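Local coordinates for LPXTG cell wall surface protein (Streptococcus gordonii, PDB 4IGB) that is anchored to the streptococcal cell wall and probably acts as an adhesin, the chain here being its N-terminal N1 and N2 domains, at residues Q338-R343 with I410-T415; T74-K79 with K134-F139; N37-L42 with L91-T96; K315-V320 with S387-I392; E180-D185 with N266-N271. All coordinates share one frame; numbering follows the deposited sequence.

Interaction 1: Q338-R343 with I410-T415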
# COMPACT_ATOMS: atom_id res chain seq x y z
N GLN C 338 15.83 1.02 20.21
CA GLN C 338 15.62 0.47 21.54
C GLN C 338 15.33 1.67 22.45
O GLN C 338 15.85 2.76 22.21
CB GLN C 338 16.90 -0.30 21.92
CG GLN C 338 16.97 -0.94 23.29
CD GLN C 338 15.78 -1.80 23.66
OE1 GLN C 338 14.68 -1.29 23.89
NE2 GLN C 338 16.00 -3.11 23.78
N LYS C 339 14.45 1.50 23.43
CA LYS C 339 14.27 2.51 24.48
C LYS C 339 14.21 1.80 25.81
O LYS C 339 13.46 0.84 25.97
CB LYS C 339 13.01 3.36 24.28
CG LYS C 339 12.44 3.29 22.88
CD LYS C 339 11.52 4.45 22.58
CE LYS C 339 11.07 4.42 21.12
NZ LYS C 339 10.28 5.63 20.73
N PHE C 340 15.04 2.23 26.74
CA PHE C 340 15.15 1.51 27.99
C PHE C 340 14.36 2.19 29.08
O PHE C 340 14.34 3.42 29.18
CB PHE C 340 16.62 1.39 28.41
CG PHE C 340 17.47 0.61 27.43
CD1 PHE C 340 17.32 -0.77 27.30
CD2 PHE C 340 18.41 1.26 26.66
CE1 PHE C 340 18.12 -1.49 26.40
CE2 PHE C 340 19.20 0.55 25.75
CZ PHE C 340 19.06 -0.83 25.62
N ASP C 341 13.70 1.38 29.90
CA ASP C 341 13.03 1.85 31.10
C ASP C 341 13.97 2.77 31.91
O ASP C 341 15.16 2.47 32.04
CB ASP C 341 12.64 0.65 31.94
CG ASP C 341 11.79 1.02 33.12
OD1 ASP C 341 12.32 1.60 34.10
OD2 ASP C 341 10.58 0.72 33.08
N GLU C 342 13.43 3.86 32.45
CA GLU C 342 14.26 4.87 33.12
C GLU C 342 15.05 4.26 34.28
O GLU C 342 16.05 4.82 34.72
CB GLU C 342 13.40 6.03 33.63
CG GLU C 342 12.46 5.63 34.77
CD GLU C 342 11.54 6.77 35.22
OE1 GLU C 342 11.71 7.92 34.73
OE2 GLU C 342 10.65 6.52 36.06
N ARG C 343 14.61 3.10 34.74
CA ARG C 343 15.25 2.45 35.88
C ARG C 343 16.46 1.64 35.46
O ARG C 343 17.06 0.93 36.27
CB ARG C 343 14.24 1.60 36.65
CG ARG C 343 13.14 2.42 37.33
CD ARG C 343 12.00 1.54 37.83
NE ARG C 343 11.11 1.13 36.75
CZ ARG C 343 10.17 0.19 36.87
NH1 ARG C 343 9.99 -0.45 38.01
NH2 ARG C 343 9.40 -0.10 35.83
N ILE C 410 9.84 -4.40 34.63
CA ILE C 410 10.47 -3.58 33.61
C ILE C 410 10.18 -4.18 32.23
O ILE C 410 10.72 -5.23 31.88
CB ILE C 410 11.98 -3.49 33.83
CG1 ILE C 410 12.27 -2.81 35.16
CG2 ILE C 410 12.65 -2.76 32.67
CD1 ILE C 410 13.64 -3.12 35.71
N ASP C 411 9.31 -3.52 31.48
CA ASP C 411 8.97 -3.95 30.13
C ASP C 411 9.99 -3.44 29.13
O ASP C 411 10.67 -2.44 29.36
CB ASP C 411 7.59 -3.42 29.74
CG ASP C 411 6.48 -4.05 30.55
OD1 ASP C 411 6.67 -5.20 30.99
OD2 ASP C 411 5.44 -3.39 30.74
N ASN C 412 10.07 -4.14 28.00
CA ASN C 412 10.92 -3.72 26.91
C ASN C 412 10.39 -4.22 25.57
O ASN C 412 9.83 -5.32 25.49
CB ASN C 412 12.35 -4.22 27.11
CG ASN C 412 13.32 -3.62 26.12
OD1 ASN C 412 13.89 -4.32 25.27
ND2 ASN C 412 13.52 -2.30 26.21
N THR C 413 10.58 -3.40 24.54
CA THR C 413 10.24 -3.72 23.15
C THR C 413 11.27 -3.03 22.27
O THR C 413 11.74 -1.94 22.61
CB THR C 413 8.85 -3.16 22.78
OG1 THR C 413 7.84 -3.76 23.60
CG2 THR C 413 8.53 -3.46 21.32
N VAL C 414 11.62 -3.63 21.14
CA VAL C 414 12.53 -2.98 20.20
C VAL C 414 11.84 -2.84 18.85
O VAL C 414 10.88 -3.56 18.57
CB VAL C 414 13.88 -3.76 20.09
CG1 VAL C 414 13.66 -5.16 19.51
CG2 VAL C 414 14.86 -2.99 19.25
N THR C 415 12.28 -1.89 18.01
CA THR C 415 11.64 -1.69 16.71
C THR C 415 12.66 -1.70 15.58
O THR C 415 13.69 -1.02 15.64
CB THR C 415 10.83 -0.37 16.64
OG1 THR C 415 9.80 -0.38 17.62
CG2 THR C 415 10.19 -0.17 15.26
O HOH W 1 10.75 -0.37 25.37
O HOH W 2 13.50 -1.43 29.34
O HOH W 3 8.82 -0.85 31.94

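Interaction 2: T74-K79 with K134-F139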
# COMPACT_ATOMS: atom_id res chain seq x y z
N THR C 74 -22.79 3.79 -10.57
CA THR C 74 -22.82 4.50 -11.83
C THR C 74 -23.17 5.95 -11.56
O THR C 74 -23.66 6.29 -10.49
CB THR C 74 -23.84 3.89 -12.80
OG1 THR C 74 -25.16 4.05 -12.27
CG2 THR C 74 -23.57 2.40 -12.98
N LEU C 75 -22.92 6.80 -12.55
CA LEU C 75 -23.20 8.21 -12.44
C LEU C 75 -24.34 8.60 -13.38
O LEU C 75 -24.32 8.25 -14.55
CB LEU C 75 -21.94 9.00 -12.77
CG LEU C 75 -20.90 9.05 -11.65
CD1 LEU C 75 -19.56 9.53 -12.16
CD2 LEU C 75 -21.41 9.94 -10.51
N LYS C 76 -25.33 9.32 -12.84
CA LYS C 76 -26.44 9.82 -13.64
C LYS C 76 -25.99 10.96 -14.56
O LYS C 76 -25.50 11.99 -14.09
CB LYS C 76 -27.58 10.29 -12.75
CG LYS C 76 -28.14 9.21 -11.84
CD LYS C 76 -29.01 9.81 -10.74
CE LYS C 76 -29.41 8.75 -9.72
NZ LYS C 76 -29.90 9.38 -8.45
N VAL C 77 -26.17 10.76 -15.86
CA VAL C 77 -25.76 11.72 -16.87
C VAL C 77 -26.86 12.74 -17.16
O VAL C 77 -28.05 12.43 -17.08
CB VAL C 77 -25.39 10.98 -18.19
CG1 VAL C 77 -25.33 11.94 -19.37
CG2 VAL C 77 -24.08 10.23 -18.02
N ASP C 78 -26.46 13.96 -17.48
CA ASP C 78 -27.40 14.95 -18.02
C ASP C 78 -27.47 14.72 -19.52
O ASP C 78 -26.64 15.23 -20.27
CB ASP C 78 -26.91 16.37 -17.72
CG ASP C 78 -27.93 17.42 -18.13
OD1 ASP C 78 -28.80 17.10 -18.96
OD2 ASP C 78 -27.85 18.57 -17.62
N LYS C 79 -28.46 13.95 -19.96
CA LYS C 79 -28.54 13.53 -21.36
C LYS C 79 -28.61 14.71 -22.35
O LYS C 79 -28.31 14.54 -23.53
CB LYS C 79 -29.71 12.58 -21.58
CG LYS C 79 -30.22 11.94 -20.30
CD LYS C 79 -30.22 10.42 -20.36
CE LYS C 79 -31.30 9.89 -21.30
NZ LYS C 79 -30.76 9.72 -22.67
N LYS C 134 -31.21 4.71 -21.76
CA LYS C 134 -29.90 4.84 -21.12
C LYS C 134 -29.83 6.11 -20.29
O LYS C 134 -30.27 7.17 -20.74
CB LYS C 134 -28.79 4.85 -22.17
CG LYS C 134 -28.72 3.59 -23.02
CD LYS C 134 -28.31 2.38 -22.18
CE LYS C 134 -28.35 1.11 -23.00
NZ LYS C 134 -27.47 0.06 -22.45
N SER C 135 -29.26 6.02 -19.09
CA SER C 135 -29.22 7.17 -18.19
C SER C 135 -27.91 7.36 -17.41
O SER C 135 -27.60 8.48 -17.00
CB SER C 135 -30.39 7.12 -17.22
OG SER C 135 -30.51 5.82 -16.67
N THR C 136 -27.16 6.29 -17.18
CA THR C 136 -25.94 6.36 -16.36
C THR C 136 -24.69 5.87 -17.08
O THR C 136 -24.77 5.22 -18.13
CB THR C 136 -26.08 5.54 -15.05
OG1 THR C 136 -26.18 4.15 -15.37
CG2 THR C 136 -27.31 5.97 -14.25
N VAL C 137 -23.53 6.20 -16.50
CA VAL C 137 -22.23 5.72 -16.95
C VAL C 137 -21.53 4.96 -15.82
O VAL C 137 -21.51 5.43 -14.68
CB VAL C 137 -21.31 6.88 -17.40
CG1 VAL C 137 -19.90 6.37 -17.67
CG2 VAL C 137 -21.87 7.56 -18.63
N GLU C 138 -20.97 3.80 -16.13
CA GLU C 138 -20.23 3.00 -15.16
C GLU C 138 -19.01 3.75 -14.65
O GLU C 138 -18.33 4.41 -15.43
CB GLU C 138 -19.76 1.71 -15.82
CG GLU C 138 -19.03 0.76 -14.89
CD GLU C 138 -19.95 0.08 -13.90
OE1 GLU C 138 -21.11 -0.21 -14.28
OE2 GLU C 138 -19.54 -0.17 -12.75
N PHE C 139 -18.71 3.65 -13.35
CA PHE C 139 -17.42 4.17 -12.87
C PHE C 139 -16.67 3.30 -11.86
O PHE C 139 -15.45 3.36 -11.78
CB PHE C 139 -17.52 5.64 -12.42
CG PHE C 139 -18.01 5.83 -11.01
CD1 PHE C 139 -17.12 6.09 -9.98
CD2 PHE C 139 -19.36 5.79 -10.72
CE1 PHE C 139 -17.57 6.29 -8.68
CE2 PHE C 139 -19.82 5.98 -9.42
CZ PHE C 139 -18.92 6.24 -8.40

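Interaction 3: N37-L42 with L91-T96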
# COMPACT_ATOMS: atom_id res chain seq x y z
N ASN C 37 -19.13 -6.94 1.69
CA ASN C 37 -19.66 -7.15 3.03
C ASN C 37 -19.07 -6.27 4.13
O ASN C 37 -19.68 -6.11 5.18
CB ASN C 37 -19.54 -8.63 3.42
CG ASN C 37 -20.40 -9.51 2.55
OD1 ASN C 37 -19.97 -10.57 2.11
ND2 ASN C 37 -21.61 -9.05 2.26
N ASN C 38 -17.90 -5.69 3.90
CA ASN C 38 -17.33 -4.84 4.93
C ASN C 38 -17.25 -3.37 4.52
O ASN C 38 -16.64 -2.56 5.21
CB ASN C 38 -15.98 -5.37 5.42
CG ASN C 38 -14.86 -5.14 4.41
OD1 ASN C 38 -15.10 -4.71 3.29
ND2 ASN C 38 -13.62 -5.41 4.83
N VAL C 39 -17.88 -3.03 3.40
CA VAL C 39 -17.90 -1.65 2.92
C VAL C 39 -19.11 -0.87 3.47
O VAL C 39 -20.17 -1.44 3.71
CB VAL C 39 -17.86 -1.56 1.38
CG1 VAL C 39 -19.19 -1.97 0.78
CG2 VAL C 39 -17.52 -0.13 0.94
N SER C 40 -18.92 0.43 3.67
CA SER C 40 -19.98 1.33 4.10
C SER C 40 -19.87 2.56 3.24
O SER C 40 -18.77 3.03 2.99
CB SER C 40 -19.76 1.78 5.56
OG SER C 40 -19.98 0.74 6.48
N VAL C 41 -21.00 3.09 2.79
CA VAL C 41 -21.01 4.36 2.07
C VAL C 41 -21.14 5.52 3.05
O VAL C 41 -22.24 5.82 3.51
CB VAL C 41 -22.17 4.44 1.07
CG1 VAL C 41 -22.23 5.84 0.45
CG2 VAL C 41 -22.03 3.38 0.00
N LEU C 42 -20.02 6.18 3.35
CA LEU C 42 -20.02 7.37 4.20
C LEU C 42 -20.89 8.45 3.58
O LEU C 42 -21.68 9.09 4.27
CB LEU C 42 -18.61 7.90 4.40
CG LEU C 42 -17.77 7.21 5.47
CD1 LEU C 42 -18.05 5.73 5.49
CD2 LEU C 42 -16.28 7.47 5.24
N LEU C 91 -18.56 10.06 -4.07
CA LEU C 91 -18.62 8.80 -3.34
C LEU C 91 -17.49 8.67 -2.34
O LEU C 91 -16.33 8.86 -2.68
CB LEU C 91 -18.61 7.62 -4.31
CG LEU C 91 -18.80 6.24 -3.67
CD1 LEU C 91 -20.15 6.11 -3.01
CD2 LEU C 91 -18.60 5.12 -4.70
N SER C 92 -17.85 8.35 -1.10
CA SER C 92 -16.86 8.17 -0.06
C SER C 92 -17.17 6.88 0.68
O SER C 92 -18.30 6.66 1.13
CB SER C 92 -16.89 9.37 0.89
OG SER C 92 -15.96 9.18 1.93
N LEU C 93 -16.15 6.03 0.81
CA LEU C 93 -16.33 4.67 1.33
C LEU C 93 -15.44 4.39 2.51
O LEU C 93 -14.38 5.00 2.68
CB LEU C 93 -16.01 3.63 0.25
CG LEU C 93 -16.74 3.70 -1.08
CD1 LEU C 93 -16.19 2.64 -2.03
CD2 LEU C 93 -18.24 3.53 -0.89
N LYS C 94 -15.88 3.44 3.33
CA LYS C 94 -15.05 2.88 4.38
C LYS C 94 -15.14 1.38 4.30
O LYS C 94 -16.21 0.83 4.02
CB LYS C 94 -15.52 3.34 5.75
CG LYS C 94 -14.84 2.63 6.91
CD LYS C 94 -15.54 3.01 8.22
CE LYS C 94 -14.63 2.77 9.41
NZ LYS C 94 -15.38 2.88 10.69
N PHE C 95 -14.03 0.70 4.54
CA PHE C 95 -14.04 -0.74 4.65
C PHE C 95 -13.57 -1.03 6.05
O PHE C 95 -12.44 -0.71 6.39
CB PHE C 95 -13.07 -1.37 3.66
CG PHE C 95 -13.44 -1.14 2.23
CD1 PHE C 95 -14.12 -2.11 1.50
CD2 PHE C 95 -13.09 0.05 1.60
CE1 PHE C 95 -14.44 -1.90 0.17
CE2 PHE C 95 -13.41 0.27 0.28
CZ PHE C 95 -14.08 -0.71 -0.44
N THR C 96 -14.44 -1.65 6.85
CA THR C 96 -14.13 -1.88 8.24
C THR C 96 -13.43 -3.20 8.46
O THR C 96 -13.86 -4.25 7.96
CB THR C 96 -15.38 -1.81 9.12
OG1 THR C 96 -15.98 -0.51 9.00
CG2 THR C 96 -15.03 -2.08 10.55
O HOH W 4 -17.59 -0.37 6.70

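Interaction 4: K315-V320 with S387-I392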
# COMPACT_ATOMS: atom_id res chain seq x y z
N LYS C 315 18.57 -9.41 24.25
CA LYS C 315 19.06 -9.96 23.00
C LYS C 315 17.95 -9.92 21.95
O LYS C 315 16.90 -10.53 22.12
CB LYS C 315 19.54 -11.39 23.22
CG LYS C 315 19.84 -12.15 21.95
CD LYS C 315 20.55 -13.43 22.29
CE LYS C 315 20.70 -14.33 21.09
NZ LYS C 315 21.64 -15.45 21.41
N ALA C 316 18.20 -9.19 20.88
CA ALA C 316 17.19 -8.94 19.86
C ALA C 316 17.65 -9.50 18.53
O ALA C 316 18.69 -9.11 18.01
CB ALA C 316 16.92 -7.44 19.74
N THR C 317 16.85 -10.39 17.97
CA THR C 317 17.17 -11.00 16.70
C THR C 317 16.29 -10.39 15.63
O THR C 317 15.07 -10.41 15.75
CB THR C 317 16.93 -12.52 16.75
OG1 THR C 317 17.69 -13.07 17.83
CG2 THR C 317 17.36 -13.17 15.44
N PHE C 318 16.92 -9.82 14.61
CA PHE C 318 16.21 -9.16 13.52
C PHE C 318 16.39 -9.98 12.24
O PHE C 318 17.51 -10.18 11.79
CB PHE C 318 16.74 -7.73 13.31
CG PHE C 318 16.64 -6.84 14.52
CD1 PHE C 318 15.49 -6.08 14.76
CD2 PHE C 318 17.69 -6.75 15.43
CE1 PHE C 318 15.39 -5.27 15.87
CE2 PHE C 318 17.59 -5.93 16.56
CZ PHE C 318 16.44 -5.19 16.78
N LYS C 319 15.30 -10.47 11.66
CA LYS C 319 15.42 -11.06 10.33
C LYS C 319 15.09 -10.00 9.29
O LYS C 319 14.00 -9.42 9.29
CB LYS C 319 14.54 -12.30 10.17
CG LYS C 319 15.12 -13.54 10.83
CD LYS C 319 14.51 -14.83 10.27
CE LYS C 319 15.17 -16.07 10.86
NZ LYS C 319 15.18 -16.05 12.36
N VAL C 320 16.05 -9.75 8.41
CA VAL C 320 15.88 -8.78 7.34
C VAL C 320 14.90 -9.33 6.31
O VAL C 320 15.02 -10.48 5.87
CB VAL C 320 17.23 -8.41 6.71
CG1 VAL C 320 18.01 -9.66 6.38
CG2 VAL C 320 17.04 -7.54 5.46
N SER C 387 21.51 -10.45 3.93
CA SER C 387 20.25 -11.08 4.30
C SER C 387 20.34 -11.93 5.57
O SER C 387 19.32 -12.42 6.07
CB SER C 387 19.71 -11.93 3.14
OG SER C 387 20.40 -13.17 3.03
N SER C 388 21.55 -12.13 6.08
CA SER C 388 21.73 -12.87 7.32
C SER C 388 21.11 -12.09 8.48
O SER C 388 21.06 -10.86 8.45
CB SER C 388 23.22 -13.13 7.58
OG SER C 388 23.98 -11.95 7.35
N ASP C 389 20.62 -12.81 9.48
CA ASP C 389 20.07 -12.18 10.67
C ASP C 389 21.08 -11.25 11.34
O ASP C 389 22.28 -11.48 11.29
CB ASP C 389 19.62 -13.24 11.68
CG ASP C 389 18.42 -14.04 11.20
OD1 ASP C 389 17.98 -13.83 10.05
OD2 ASP C 389 17.92 -14.89 11.97
N ILE C 390 20.57 -10.19 11.96
CA ILE C 390 21.39 -9.28 12.74
C ILE C 390 20.96 -9.39 14.20
O ILE C 390 19.79 -9.20 14.53
CB ILE C 390 21.23 -7.85 12.24
CG1 ILE C 390 21.80 -7.75 10.82
CG2 ILE C 390 21.90 -6.88 13.19
CD1 ILE C 390 21.46 -6.44 10.10
N ILE C 391 21.90 -9.72 15.07
CA ILE C 391 21.58 -9.95 16.46
C ILE C 391 22.24 -8.91 17.34
O ILE C 391 23.47 -8.81 17.38
CB ILE C 391 21.99 -11.37 16.90
CG1 ILE C 391 21.26 -12.40 16.03
CG2 ILE C 391 21.70 -11.58 18.38
CD1 ILE C 391 21.70 -13.83 16.25
N ILE C 392 21.43 -8.11 18.01
CA ILE C 392 21.97 -7.05 18.86
C ILE C 392 21.78 -7.42 20.32
O ILE C 392 20.68 -7.76 20.74
CB ILE C 392 21.28 -5.69 18.60
CG1 ILE C 392 21.39 -5.31 17.12
CG2 ILE C 392 21.91 -4.60 19.47
CD1 ILE C 392 20.77 -3.97 16.81
O HOH W 5 17.46 -12.28 7.96

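Interaction 5: E180-D185 with N266-N271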
# COMPACT_ATOMS: atom_id res chain seq x y z
N GLU C 180 -6.72 5.41 1.85
CA GLU C 180 -6.00 5.58 3.10
C GLU C 180 -6.29 4.38 3.99
O GLU C 180 -7.41 3.90 4.04
CB GLU C 180 -6.47 6.86 3.80
CG GLU C 180 -5.99 6.98 5.23
CD GLU C 180 -6.52 8.21 5.93
OE1 GLU C 180 -7.58 8.73 5.51
OE2 GLU C 180 -5.89 8.67 6.90
N ILE C 181 -5.27 3.88 4.68
CA ILE C 181 -5.49 2.86 5.68
C ILE C 181 -5.23 3.48 7.06
O ILE C 181 -4.31 4.29 7.21
CB ILE C 181 -4.62 1.61 5.44
CG1 ILE C 181 -3.15 2.00 5.34
CG2 ILE C 181 -5.06 0.90 4.15
CD1 ILE C 181 -2.22 0.83 5.00
N ARG C 182 -6.06 3.14 8.03
CA ARG C 182 -5.96 3.70 9.38
C ARG C 182 -6.18 2.62 10.44
O ARG C 182 -7.00 1.72 10.26
CB ARG C 182 -6.99 4.81 9.58
CG ARG C 182 -6.51 6.21 9.23
CD ARG C 182 -7.43 7.26 9.85
NE ARG C 182 -8.73 7.33 9.17
CZ ARG C 182 -9.18 8.42 8.54
NH1 ARG C 182 -8.45 9.53 8.50
NH2 ARG C 182 -10.37 8.40 7.94
N TYR C 183 -5.43 2.70 11.54
CA TYR C 183 -5.72 1.85 12.69
C TYR C 183 -7.10 2.24 13.21
O TYR C 183 -7.40 3.42 13.40
CB TYR C 183 -4.65 2.03 13.77
CG TYR C 183 -3.33 1.33 13.49
CD1 TYR C 183 -3.28 -0.00 13.13
CD2 TYR C 183 -2.12 2.02 13.60
CE1 TYR C 183 -2.08 -0.65 12.88
CE2 TYR C 183 -0.90 1.39 13.35
CZ TYR C 183 -0.89 0.06 12.99
OH TYR C 183 0.31 -0.59 12.73
N ALA C 184 -7.97 1.25 13.42
CA ALA C 184 -9.32 1.52 13.91
C ALA C 184 -9.33 2.24 15.26
O ALA C 184 -10.20 3.07 15.52
CB ALA C 184 -10.13 0.23 13.99
N ASP C 185 -8.36 1.93 16.12
CA ASP C 185 -8.38 2.45 17.49
C ASP C 185 -7.95 3.91 17.61
O ASP C 185 -7.97 4.50 18.69
CB ASP C 185 -7.51 1.60 18.42
CG ASP C 185 -6.04 1.66 18.06
OD1 ASP C 185 -5.29 0.76 18.50
OD2 ASP C 185 -5.65 2.59 17.34
N ASN C 266 4.71 7.15 1.05
CA ASN C 266 5.50 7.73 2.13
C ASN C 266 4.69 7.71 3.41
O ASN C 266 5.23 7.88 4.50
CB ASN C 266 5.90 9.17 1.79
CG ASN C 266 7.11 9.25 0.89
OD1 ASN C 266 8.02 8.43 0.98
ND2 ASN C 266 7.13 10.24 0.01
N SER C 267 3.39 7.51 3.26
CA SER C 267 2.47 7.50 4.40
C SER C 267 1.46 6.37 4.30
O SER C 267 1.66 5.40 3.58
CB SER C 267 1.74 8.84 4.49
OG SER C 267 0.84 9.00 3.41
N ASN C 268 0.36 6.52 5.03
CA ASN C 268 -0.70 5.54 5.06
C ASN C 268 -1.76 5.84 4.00
O ASN C 268 -2.81 5.21 3.98
CB ASN C 268 -1.34 5.47 6.45
CG ASN C 268 -1.86 6.81 6.92
OD1 ASN C 268 -1.25 7.85 6.64
ND2 ASN C 268 -2.98 6.80 7.62
N SER C 269 -1.48 6.80 3.12
CA SER C 269 -2.42 7.09 2.04
C SER C 269 -1.76 7.36 0.70
O SER C 269 -0.54 7.48 0.58
CB SER C 269 -3.37 8.24 2.40
OG SER C 269 -2.69 9.46 2.44
N MET C 270 -2.60 7.44 -0.32
CA MET C 270 -2.12 7.69 -1.66
C MET C 270 -3.28 8.25 -2.45
O MET C 270 -4.39 7.72 -2.42
CB MET C 270 -1.60 6.38 -2.30
CG MET C 270 -0.83 6.58 -3.61
SD MET C 270 -0.13 5.02 -4.28
CE MET C 270 1.09 4.59 -3.04
N ASN C 271 -3.02 9.35 -3.13
CA ASN C 271 -4.03 9.92 -4.00
C ASN C 271 -3.69 9.45 -5.41
O ASN C 271 -2.77 9.97 -6.05
CB ASN C 271 -4.01 11.45 -3.90
CG ASN C 271 -5.07 12.09 -4.77
OD1 ASN C 271 -5.93 11.41 -5.34
ND2 ASN C 271 -4.99 13.41 -4.90

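Interaction 1: Q338-R343 with I410-T415
The side-chain amides of Gln338 and Asn412, reaching toward each other from neighbouring strands, exchange two hydrogen bonds. Asn412 ND2 donates a hydrogen bond to Gln338 OE1 at 2.8 Å, approaching from above the carbonyl plane, while Gln338 NE2 donates to Asn412 OD1 at 2.9 Å, in plane and on a lone pair. The amides are twisted 39° apart, so the paired ring is not flat. Gln338 reaches across because its chain bends at chi2 (50°).

Farther along, the segments part and three waters bridge the gap, two between backbone atoms and one from the Asp341 carboxylate. The first links Lys339 O with Thr413 N, the second joins Asp341 N to Asp411 O, and the third runs from Asp341 OD2 to Asp411 N. Ile410 fills in beside them, its CG2 3.5 Å from Asp341 CB and its CG1 over one face of the Arg343 guanidinium.

Arg343 grips the Asp341 carboxylate side-on, with NE on OD1 at 3.0 Å and NH2 on OD2, and Asp341 OD1 also accepts from Arg343 N in an Asx turn. NH1 binds Ser407 O, and NH2 also reaches Lys409 O. Within the N2 domain, strand 334-339 lies between 372-377 and 409-418, and Ile410, Asn412 and Val414 pack against strand 311-318.

Interaction 2: T74-K79 with K134-F139
Three backbone hydrogen bonds join Leu75, Val77, Ser135 and Val137 in an antiparallel ladder, part of the six-stranded antiparallel sheet of the N-terminal domain. Leu75 and Val137 form a hydrogen-bonded pair, exchanging N-H and C=O in both directions at 2.9 Å, Leu75 N to Val137 O and Val137 N to Leu75 O. Val77 N continues the ladder to Ser135 O with an N-H...O angle of 169°, although both residues lie beyond the regular strands.

On the face of Thr74, Lys76, Thr136 and Glu138, the two threonine hydroxyls lie 3.3 Å apart (Thr74 OG1 to Thr136 OG1) in a weak hydrogen bond, with Thr136 as donor. Thr74 OG1 is also bonded to Asp49 O on the adjoining edge strand. The Glu138 carboxylate lies near Thr74 CG2, and its OE2 is held by Asn72.

The reverse face is apolar and turns toward strands 104-119 and 171-183. The side chain of Leu75 meets Phe139 at about a right angle, CD1 lying over one face of the ring, while the ring edge faces the backbone of Thr74. This same ring stacks edge-to-face with Phe112. Where the strands end, Lys79 folds back over Lys134 O and delivers its NZ to Met129 O and Ser131 O. On the apolar face, Val77 CG2 touches Val137 CG2 at 3.5 Å.

Interaction 3: N37-L42 with L91-T96
Val39 and Phe95 sit side by side on the inward face of two antiparallel strands, and the CG2 methyl of Val39 makes a CH-pi contact 3.8 Å from the ring centroid of Phe95, 20° off the normal. That branch reaches the ring because CG2 stands anti to the backbone N, leaving CG1 (chi1 73°) between N and the carbonyl carbon. At the ring edge, in its plane, comes Asn38 OD1, 3.3 Å from Phe95 CD1, with amide and ring planes 68° apart. The Asn38 amide is itself fixed by Asn33 O and Asn35 N.

Other apolar contacts extend this face: Val41 sends CG1 to Leu91 CD1 and CG2 to Leu93 CD2, at 4.0 and 3.9 Å. On the opposite face Leu42 CD1 presses tightly on Lys94 CB.

Backbone hydrogen bonds tie the strands at Ser40 and Lys94, in both directions, and at Thr96 N to Asn38 O, 2.9 Å. The bond from Leu42 N to Ser92 O is weak, where the first strand turns a corner.

A water donates to Asn38 O and is hydrogen-bonded to Ser40 OG and Thr96 OG1.

Beyond the pair, Val39, Leu91 and Leu93 reach strand 136-143 of another sheet. The arrangement is that of an edge strand, 39-44, closing an eight-stranded antiparallel sheet that packs face to face on a second sheet, as in a beta sandwich.

Interaction 4: K315-V320 with S387-I392
Lys319 carries its side chain obliquely across the carboxylate of Asp389, just where two antiparallel strands run out. Its CB lies 3.8 Å from Asp389 OD1. CG comes closer to that oxygen, at 3.0 Å, and CD stays near both oxygens at slightly longer range. CE then moves toward Asp389 OD2, and a bend at chi4 (53°) turns NZ back to form a salt bridge with OD2 at 3.0 Å, on its syn side and 20° out of the carboxylate plane. The other oxygen, OD1, accepts a hydrogen bond from a water that also donates to Ser387 O and accepts from Val320 N, bridging the ends where direct pairing has stopped.

Inside the strands, Ala316 with Ile392 and Phe318 with Ile390 are hydrogen-bonded pairs, each bonded in both directions. The Phe318 ring turns its edge to Ile390 O, in plane, and its CE2 packs 3.7 Å from Ile392 CD1. On the other face Thr317 and Ile391 lie side by side, and the aliphatic part of Lys315 crosses Ile391 CG2.

Phe318, Ile390 and Ile392 all lean on Met336 of strand 334-339, which places the pair on one side of what is probably a beta sandwich, consistent with the adhesin-type family of N2.

Interaction 5: E180-D185 with N266-N271
Asn268 and Ile181 hold each other through two hydrogen bonds, and this is the tight part of the contact. Ile181 N donates to Asn268 O at 2.9 Å, and the Asn268 side chain returns the bond, ND2 to Ile181 O at 2.9 Å. A side-chain amide thus stands where a backbone N-H would be expected in a regular ladder. It gets there because chi1 of Asn268 (56°) sets CG between its backbone N and carbonyl carbon, folding the amide back over the neighbouring strand. Alongside, Ile181 CG1 lies 3.5 Å from Asn268 O, and the backbones close to a CA-CA distance of 4.0 Å between Glu180 and Ser269, a non-hydrogen-bonded pair whose CB atoms touch at 3.7 Å.

The looser part lies among the polar ends. Glu180 runs extended beside Asn268, its carboxylate turned 73° from the amide, with OE2 3.5 Å from Asn268 ND2. That carboxylate pairs with Arg182 by charge alone, since OE2 lies well out of the guanidinium plane. Arg182 also makes a cation-pi contact with Tyr109 of the adjoining strand. From Tyr183 onward the segments diverge.

Before Asn268, Ser267 OG accepts from Ser269 N, an ST turn just before strand 269-275. The whole is the end of an antiparallel strand pair, 171-183 with 269-275, in the eight-stranded sheet of the N-terminal domain.

How the interactions relate
Interactions 2, 3 and 5 belong to the N-terminal domain, 1 and 4 to the N2 domain. Interactions 3 and 5 join different strand pairs of one sheet, with centres about 15 Å apart; interaction 2 lies in another sheet and reaches interaction 3 through Phe139 CZ and Leu91 CD2, 3.9 Å apart. In N2, interactions 1 and 4 meet where Val414 CG2 packs on Phe318 CZ at 3.7 Å. Interactions 1 to 4 are partly buried. Interactions 2, 3 and 4 are regular ladders, each with an apolar face, whereas interaction 1 relies on paired amides and waters. Interaction 5, the smallest, is a surface contact centred on Asn268 at a strand end.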